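Local coordinates for MSHA biogenesis protein MshE (Vibrio cholerae, PDB 5HTL) that binds the second messenger cyclic di-GMP through its MshEN domain and probably takes part in MSHA pilus biogenesis, at residues V85-R97 with I104-L118. Residues are numbered along the deposited sequence; the frame is centred on the assembly and turned at random.
With C2E (9,9'-[(2R,3R,3aS,5S,7aR,9R,10R,10aS,12S,14aR)-3,5,10,12-tetrahydroxy-5,12-dioxidooctahydro-2H,7H-difuro[3,2-d:3',2'-j][1,3,7,9,2,8]tetraoxadiphosphacyclododecine-2,9-diyl]bis(2-amino-1,9-dihydro-6H-purin-6-one)), chain C.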
loop_
_atom_site.group_PDB
_atom_site.type_symbol
_atom_site.label_atom_id
_atom_site.label_comp_id
_atom_site.label_asym_id
_atom_site.label_seq_id
_atom_site.Cartn_x
_atom_site.Cartn_y
_atom_site.Cartn_z
ATOM N N VAL A 85 -23.248 -5.964 -6.210
ATOM C CA VAL A 85 -23.039 -7.403 -6.105
ATOM C C VAL A 85 -21.555 -7.764 -6.030
ATOM O O VAL A 85 -21.167 -8.693 -5.317
ATOM C CB VAL A 85 -23.732 -8.196 -7.246
ATOM C CG1 VAL A 85 -25.248 -8.093 -7.139
ATOM C CG2 VAL A 85 -23.256 -7.729 -8.607
ATOM N N HIS A 86 -20.721 -7.012 -6.734
ATOM C CA HIS A 86 -19.286 -7.266 -6.701
ATOM C C HIS A 86 -18.627 -6.726 -5.440
ATOM O O HIS A 86 -17.758 -7.372 -4.862
ATOM C CB HIS A 86 -18.628 -6.722 -7.960
ATOM C CG HIS A 86 -19.110 -7.405 -9.200
ATOM N ND1 HIS A 86 -18.874 -8.737 -9.439
ATOM C CD2 HIS A 86 -19.863 -6.954 -10.230
ATOM C CE1 HIS A 86 -19.443 -9.078 -10.587
ATOM N NE2 HIS A 86 -20.046 -8.017 -11.085
ATOM N N ALA A 87 -19.047 -5.539 -5.011
ATOM C CA ALA A 87 -18.562 -4.970 -3.759
ATOM C C ALA A 87 -18.814 -5.933 -2.597
ATOM O O ALA A 87 -17.919 -6.218 -1.808
ATOM C CB ALA A 87 -19.236 -3.620 -3.509
ATOM N N ARG A 88 -20.023 -6.465 -2.510
ATOM C CA ARG A 88 -20.364 -7.410 -1.454
ATOM C C ARG A 88 -19.590 -8.721 -1.570
ATOM O O ARG A 88 -19.073 -9.209 -0.570
ATOM C CB ARG A 88 -21.876 -7.646 -1.403
ATOM C CG ARG A 88 -22.641 -6.397 -0.944
ATOM C CD ARG A 88 -24.146 -6.676 -0.841
ATOM N NE ARG A 88 -24.914 -5.519 -0.376
ATOM C CZ ARG A 88 -25.099 -5.191 0.904
ATOM N NH1 ARG A 88 -24.543 -5.902 1.880
ATOM N NH2 ARG A 88 -25.827 -4.130 1.218
ATOM N N ARG A 89 -19.470 -9.267 -2.777
ATOM C CA ARG A 89 -18.723 -10.519 -2.973
ATOM C C ARG A 89 -17.270 -10.389 -2.546
ATOM O O ARG A 89 -16.719 -11.284 -1.893
ATOM C CB ARG A 89 -18.760 -10.975 -4.437
ATOM C CG ARG A 89 -17.960 -12.271 -4.695
ATOM C CD ARG A 89 -16.593 -11.959 -5.293
ATOM N NE ARG A 89 -15.631 -13.066 -5.318
ATOM C CZ ARG A 89 -14.720 -13.304 -4.374
ATOM N NH1 ARG A 89 -14.646 -12.536 -3.296
ATOM N NH2 ARG A 89 -13.879 -14.322 -4.505
ATOM N N LEU A 90 -16.657 -9.260 -2.910
ATOM C CA LEU A 90 -15.229 -9.043 -2.744
ATOM C C LEU A 90 -14.896 -8.371 -1.422
ATOM O O LEU A 90 -13.714 -8.206 -1.087
ATOM C CB LEU A 90 -14.718 -8.172 -3.898
ATOM C CG LEU A 90 -14.839 -8.816 -5.278
ATOM C CD1 LEU A 90 -14.545 -7.810 -6.380
ATOM C CD2 LEU A 90 -13.877 -9.988 -5.359
ATOM N N ARG A 91 -15.925 -7.986 -0.672
ATOM C CA ARG A 91 -15.774 -7.198 0.557
ATOM C C ARG A 91 -14.858 -5.995 0.316
ATOM O O ARG A 91 -13.850 -5.796 1.004
ATOM C CB ARG A 91 -15.323 -8.072 1.732
ATOM C CG ARG A 91 -16.328 -9.197 2.046
ATOM C CD ARG A 91 -15.802 -10.125 3.135
ATOM N NE ARG A 91 -14.632 -10.861 2.674
ATOM C CZ ARG A 91 -13.823 -11.560 3.466
ATOM N NH1 ARG A 91 -14.073 -11.641 4.766
ATOM N NH2 ARG A 91 -12.775 -12.183 2.954
ATOM N N ALA A 92 -15.244 -5.188 -0.666
ATOM C CA ALA A 92 -14.459 -4.042 -1.131
ATOM C C ALA A 92 -15.399 -2.890 -1.404
ATOM O O ALA A 92 -16.466 -3.085 -1.972
ATOM C CB ALA A 92 -13.709 -4.408 -2.396
ATOM N N LEU A 93 -15.009 -1.691 -0.991
ATOM C CA LEU A 93 -15.804 -0.485 -1.209
ATOM C C LEU A 93 -14.934 0.612 -1.790
ATOM O O LEU A 93 -13.906 0.965 -1.214
ATOM C CB LEU A 93 -16.388 0.003 0.120
ATOM C CG LEU A 93 -17.290 1.246 0.094
ATOM C CD1 LEU A 93 -18.596 0.885 -0.583
ATOM C CD2 LEU A 93 -17.570 1.778 1.494
ATOM N N VAL A 94 -15.344 1.160 -2.928
ATOM C CA VAL A 94 -14.661 2.306 -3.513
ATOM C C VAL A 94 -15.063 3.566 -2.755
ATOM O O VAL A 94 -16.241 3.936 -2.735
ATOM C CB VAL A 94 -15.046 2.496 -4.989
ATOM C CG1 VAL A 94 -14.249 3.648 -5.590
ATOM C CG2 VAL A 94 -14.811 1.213 -5.764
ATOM N N ILE A 95 -14.095 4.191 -2.088
ATOM C CA ILE A 95 -14.378 5.356 -1.247
ATOM C C ILE A 95 -13.790 6.650 -1.789
ATOM O O ILE A 95 -14.068 7.727 -1.270
ATOM C CB ILE A 95 -13.913 5.151 0.221
ATOM C CG1 ILE A 95 -12.394 4.992 0.303
ATOM C CG2 ILE A 95 -14.633 3.952 0.851
ATOM C CD1 ILE A 95 -11.835 4.979 1.747
ATOM N N GLY A 96 -12.983 6.544 -2.832
ATOM C CA GLY A 96 -12.420 7.730 -3.447
ATOM C C GLY A 96 -12.118 7.493 -4.905
ATOM O O GLY A 96 -11.750 6.381 -5.292
ATOM N N ARG A 97 -12.291 8.534 -5.715
ATOM C CA ARG A 97 -11.821 8.504 -7.088
ATOM C C ARG A 97 -11.175 9.831 -7.437
ATOM O O ARG A 97 -11.726 10.888 -7.148
ATOM C CB ARG A 97 -12.962 8.238 -8.065
ATOM C CG ARG A 97 -12.458 7.900 -9.458
ATOM C CD ARG A 97 -13.075 8.748 -10.533
ATOM N NE ARG A 97 -14.510 8.927 -10.344
ATOM C CZ ARG A 97 -15.326 9.399 -11.277
ATOM N NH1 ARG A 97 -14.848 9.723 -12.470
ATOM N NH2 ARG A 97 -16.619 9.535 -11.022
ATOM N N ILE A 104 -9.696 2.157 -2.311
ATOM C CA ILE A 104 -10.594 1.040 -2.050
ATOM C C ILE A 104 -10.358 0.482 -0.654
ATOM O O ILE A 104 -9.248 0.065 -0.315
ATOM C CB ILE A 104 -10.402 -0.087 -3.092
ATOM C CG1 ILE A 104 -10.652 0.452 -4.511
ATOM C CG2 ILE A 104 -11.327 -1.272 -2.790
ATOM C CD1 ILE A 104 -10.607 -0.607 -5.597
ATOM N N ALA A 105 -11.420 0.477 0.147
ATOM C CA ALA A 105 -11.382 -0.151 1.469
ATOM C C ALA A 105 -11.732 -1.622 1.337
ATOM O O ALA A 105 -12.724 -1.964 0.702
ATOM C CB ALA A 105 -12.347 0.549 2.421
HETATM N N MSE A 106 -10.911 -2.503 1.894
HETATM C CA MSE A 106 -11.206 -3.935 1.880
HETATM C C MSE A 106 -11.100 -4.513 3.266
HETATM O O MSE A 106 -10.311 -4.044 4.081
HETATM C CB MSE A 106 -10.217 -4.677 0.989
HETATM C CG MSE A 106 -10.306 -4.318 -0.460
HETATM SE SE MSE A 106 -9.070 -5.412 -1.456
HETATM C CE MSE A 106 -9.965 -7.122 -1.326
ATOM N N SER A 107 -11.875 -5.555 3.532
ATOM C CA SER A 107 -11.772 -6.262 4.801
ATOM C C SER A 107 -10.539 -7.158 4.775
ATOM O O SER A 107 -9.915 -7.403 5.805
ATOM C CB SER A 107 -13.012 -7.115 5.036
ATOM O OG SER A 107 -12.939 -8.295 4.278
ATOM N N ASP A 108 -10.177 -7.636 3.590
ATOM C CA ASP A 108 -8.996 -8.485 3.453
ATOM C C ASP A 108 -8.145 -8.107 2.241
ATOM O O ASP A 108 -8.249 -8.714 1.187
ATOM C CB ASP A 108 -9.398 -9.963 3.396
ATOM C CG ASP A 108 -8.205 -10.892 3.426
ATOM O OD1 ASP A 108 -7.073 -10.402 3.594
ATOM O OD2 ASP A 108 -8.416 -12.117 3.282
ATOM N N PRO A 109 -7.282 -7.097 2.391
ATOM C CA PRO A 109 -6.425 -6.708 1.266
ATOM C C PRO A 109 -5.350 -7.760 0.946
ATOM O O PRO A 109 -4.725 -7.671 -0.105
ATOM C CB PRO A 109 -5.792 -5.387 1.741
ATOM C CG PRO A 109 -5.995 -5.362 3.212
ATOM C CD PRO A 109 -7.235 -6.130 3.496
ATOM N N ALA A 110 -5.171 -8.743 1.824
ATOM C CA ALA A 110 -4.271 -9.874 1.572
ATOM C C ALA A 110 -4.917 -10.953 0.699
ATOM O O ALA A 110 -4.262 -11.925 0.315
ATOM C CB ALA A 110 -3.798 -10.472 2.887
ATOM N N ASP A 111 -6.197 -10.781 0.383
ATOM C CA ASP A 111 -6.934 -11.755 -0.423
ATOM C C ASP A 111 -6.640 -11.526 -1.903
ATOM O O ASP A 111 -7.298 -10.717 -2.572
ATOM C CB ASP A 111 -8.436 -11.634 -0.132
ATOM C CG ASP A 111 -9.284 -12.687 -0.852
ATOM O OD1 ASP A 111 -10.502 -12.777 -0.556
ATOM O OD2 ASP A 111 -8.768 -13.422 -1.719
ATOM N N LEU A 112 -5.655 -12.256 -2.414
ATOM C CA LEU A 112 -5.201 -12.059 -3.783
ATOM C C LEU A 112 -6.189 -12.587 -4.811
ATOM O O LEU A 112 -6.252 -12.090 -5.934
ATOM C CB LEU A 112 -3.828 -12.703 -3.977
ATOM C CG LEU A 112 -2.723 -12.089 -3.113
ATOM C CD1 LEU A 112 -1.367 -12.700 -3.439
ATOM C CD2 LEU A 112 -2.695 -10.580 -3.301
ATOM N N PHE A 113 -6.961 -13.594 -4.426
ATOM C CA PHE A 113 -8.040 -14.089 -5.269
ATOM C C PHE A 113 -9.060 -12.960 -5.479
ATOM O O PHE A 113 -9.464 -12.680 -6.607
ATOM C CB PHE A 113 -8.687 -15.309 -4.606
ATOM C CG PHE A 113 -9.577 -16.100 -5.520
ATOM C CD1 PHE A 113 -9.037 -16.870 -6.540
ATOM C CD2 PHE A 113 -10.947 -16.092 -5.344
ATOM C CE1 PHE A 113 -9.851 -17.604 -7.377
ATOM C CE2 PHE A 113 -11.772 -16.825 -6.185
ATOM C CZ PHE A 113 -11.216 -17.583 -7.194
ATOM N N ALA A 114 -9.446 -12.290 -4.392
ATOM C CA ALA A 114 -10.348 -11.137 -4.495
ATOM C C ALA A 114 -9.711 -9.963 -5.241
ATOM O O ALA A 114 -10.375 -9.272 -5.999
ATOM C CB ALA A 114 -10.843 -10.701 -3.109
ATOM N N GLN A 115 -8.420 -9.735 -5.029
ATOM C CA GLN A 115 -7.714 -8.648 -5.699
ATOM C C GLN A 115 -7.733 -8.817 -7.207
ATOM O O GLN A 115 -7.939 -7.851 -7.945
ATOM C CB GLN A 115 -6.265 -8.624 -5.230
ATOM C CG GLN A 115 -5.460 -7.422 -5.670
ATOM C CD GLN A 115 -4.147 -7.318 -4.920
ATOM O OE1 GLN A 115 -3.123 -7.838 -5.364
ATOM N NE2 GLN A 115 -4.176 -6.669 -3.764
ATOM N N GLU A 116 -7.504 -10.046 -7.657
ATOM C CA GLU A 116 -7.523 -10.347 -9.083
ATOM C C GLU A 116 -8.894 -10.027 -9.658
ATOM O O GLU A 116 -9.016 -9.449 -10.735
ATOM C CB GLU A 116 -7.178 -11.816 -9.320
ATOM C CG GLU A 116 -6.930 -12.169 -10.787
ATOM C CD GLU A 116 -5.502 -11.890 -11.224
ATOM O OE1 GLU A 116 -5.080 -12.434 -12.266
ATOM O OE2 GLU A 116 -4.798 -11.131 -10.524
ATOM N N ALA A 117 -9.931 -10.409 -8.923
ATOM C CA ALA A 117 -11.300 -10.122 -9.307
ATOM C C ALA A 117 -11.562 -8.627 -9.405
ATOM O O ALA A 117 -12.144 -8.142 -10.377
ATOM C CB ALA A 117 -12.249 -10.753 -8.317
ATOM N N LEU A 118 -11.129 -7.895 -8.386
ATOM C CA LEU A 118 -11.306 -6.449 -8.352
ATOM C C LEU A 118 -10.639 -5.791 -9.562
ATOM O O LEU A 118 -11.219 -4.905 -10.197
ATOM C CB LEU A 118 -10.706 -5.893 -7.057
ATOM C CG LEU A 118 -11.171 -4.534 -6.557
ATOM C CD1 LEU A 118 -12.661 -4.524 -6.360
ATOM C CD2 LEU A 118 -10.456 -4.264 -5.238
HETATM P P1 C2E C . 2.433 -14.366 5.139
HETATM O O2P C2E C . 2.414 -13.661 6.473
HETATM O O1P C2E C . 3.605 -13.946 4.276
HETATM O "O5'" C2E C . 2.465 -15.922 5.412
HETATM C "C5'" C2E C . 2.344 -16.928 4.446
HETATM C "C4'" C2E C . 2.146 -18.268 4.988
HETATM O "O4'" C2E C . 3.244 -18.663 5.753
HETATM C "C3'" C2E C . 0.962 -18.330 5.912
HETATM O "O3'" C2E C . -0.183 -18.741 5.204
HETATM C "C2'" C2E C . 1.361 -19.195 6.931
HETATM O "O2'" C2E C . 0.927 -20.542 6.644
HETATM C "C1'" C2E C . 2.841 -19.125 7.009
HETATM N N9 C2E C . 3.268 -18.167 7.981
HETATM C C8 C2E C . 2.944 -16.937 8.369
HETATM N N7 C2E C . 3.805 -16.609 9.340
HETATM C C5 C2E C . 4.668 -17.648 9.548
HETATM C C6 C2E C . 5.743 -17.803 10.431
HETATM O O6 C2E C . 6.076 -16.819 11.290
HETATM N N1 C2E C . 6.432 -18.950 10.422
HETATM C C2 C2E C . 6.102 -19.921 9.567
HETATM N N2 C2E C . 6.877 -21.123 9.608
HETATM N N3 C2E C . 5.077 -19.819 8.692
HETATM C C4 C2E C . 4.334 -18.691 8.656
HETATM P P11 C2E C . -1.618 -18.135 5.536
HETATM O O21 C2E C . -2.692 -18.892 4.772
HETATM O O11 C2E C . -1.857 -18.327 7.005
HETATM O O5A C2E C . -1.662 -16.594 5.291
HETATM C C5A C2E C . -1.476 -16.035 4.001
HETATM C C4A C2E C . -1.200 -14.622 3.961
HETATM O O4A C2E C . -2.386 -13.866 4.386
HETATM C C3A C2E C . -0.140 -14.209 4.907
HETATM O O3A C2E C . 1.128 -14.044 4.305
HETATM C C2A C2E C . -0.605 -12.941 5.502
HETATM O O2A C2E C . -0.214 -11.826 4.806
HETATM C C1A C2E C . -2.090 -13.007 5.462
HETATM N N91 C2E C . -2.792 -13.553 6.616
HETATM C C81 C2E C . -2.365 -14.457 7.519
HETATM N N71 C2E C . -3.348 -14.714 8.399
HETATM C C51 C2E C . -4.426 -13.971 8.052
HETATM C C61 C2E C . -5.723 -13.801 8.548
HETATM O O61 C2E C . -6.179 -14.489 9.660
HETATM N N11 C2E C . -6.552 -12.956 7.939
HETATM C C21 C2E C . -6.168 -12.274 6.864
HETATM N N21 C2E C . -7.118 -11.402 6.299
HETATM N N31 C2E C . -4.943 -12.403 6.340
HETATM C C41 C2E C . -4.066 -13.247 6.923
HETATM O O HOH W 1 -12.323 -14.252 -1.914
HETATM O O HOH W 2 -11.937 -10.605 0.357
HETATM O O HOH W 3 -11.718 -7.941 1.286
#
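An antiparallel hairpin, built from strands 92-98 and 101-106, pairs Leu93 with Ala105 as a hydrogen-bonded couple: Leu93 N to Ala105 O and Ala105 N to Leu93 O are both 2.9 Å. Ser107 N prolongs the ladder to Arg91 O at 3.2 Å, with an N-H...O angle of 159°. Ala92, Ile104 and Met106 (as selenomethionine) share one face, where the methyl of Ala92 lies against Ile104 CG2 and Met106 CG; Leu118 CD1 also reaches this methyl. The short helical segments 85-90 and 112-118 run nearly antiparallel (164° between their directions), their axes 10.6 Å apart at closest approach. Leu90 touches 112-118 with both branches: CD2 presses on Ala117 CB at 3.5 Å, tight for two carbons, while CD1 meets Leu118 CD1. Helix 84-90 ends in a Schellman motif (Ala92 N to Ala87 O, and weakly Arg91 N to Arg88 O) with Arg91, at positive phi, as C-prime residue. From there the Arg91 chain, bent at chi3 (-66°), lays one guanidinium face over Ser107 OG; its NH1 forms a salt bridge with Glu134. Water 2 accepts from Arg91 NH2 and probably donates to Asp111 OD1; water 1 joins the same oxygen to Arg89 NH2, whose guanidinium edge meets the Phe113 ring edge. Asp111 is the N-cap of helix 112-121; its OD2 accepts from Ala114 N at 3.0 Å, met from above the carboxylate plane. In the connecting turn, Asp108 OD1 accepts the cyclic di-GMP guanine amino group N21 at 2.9 Å.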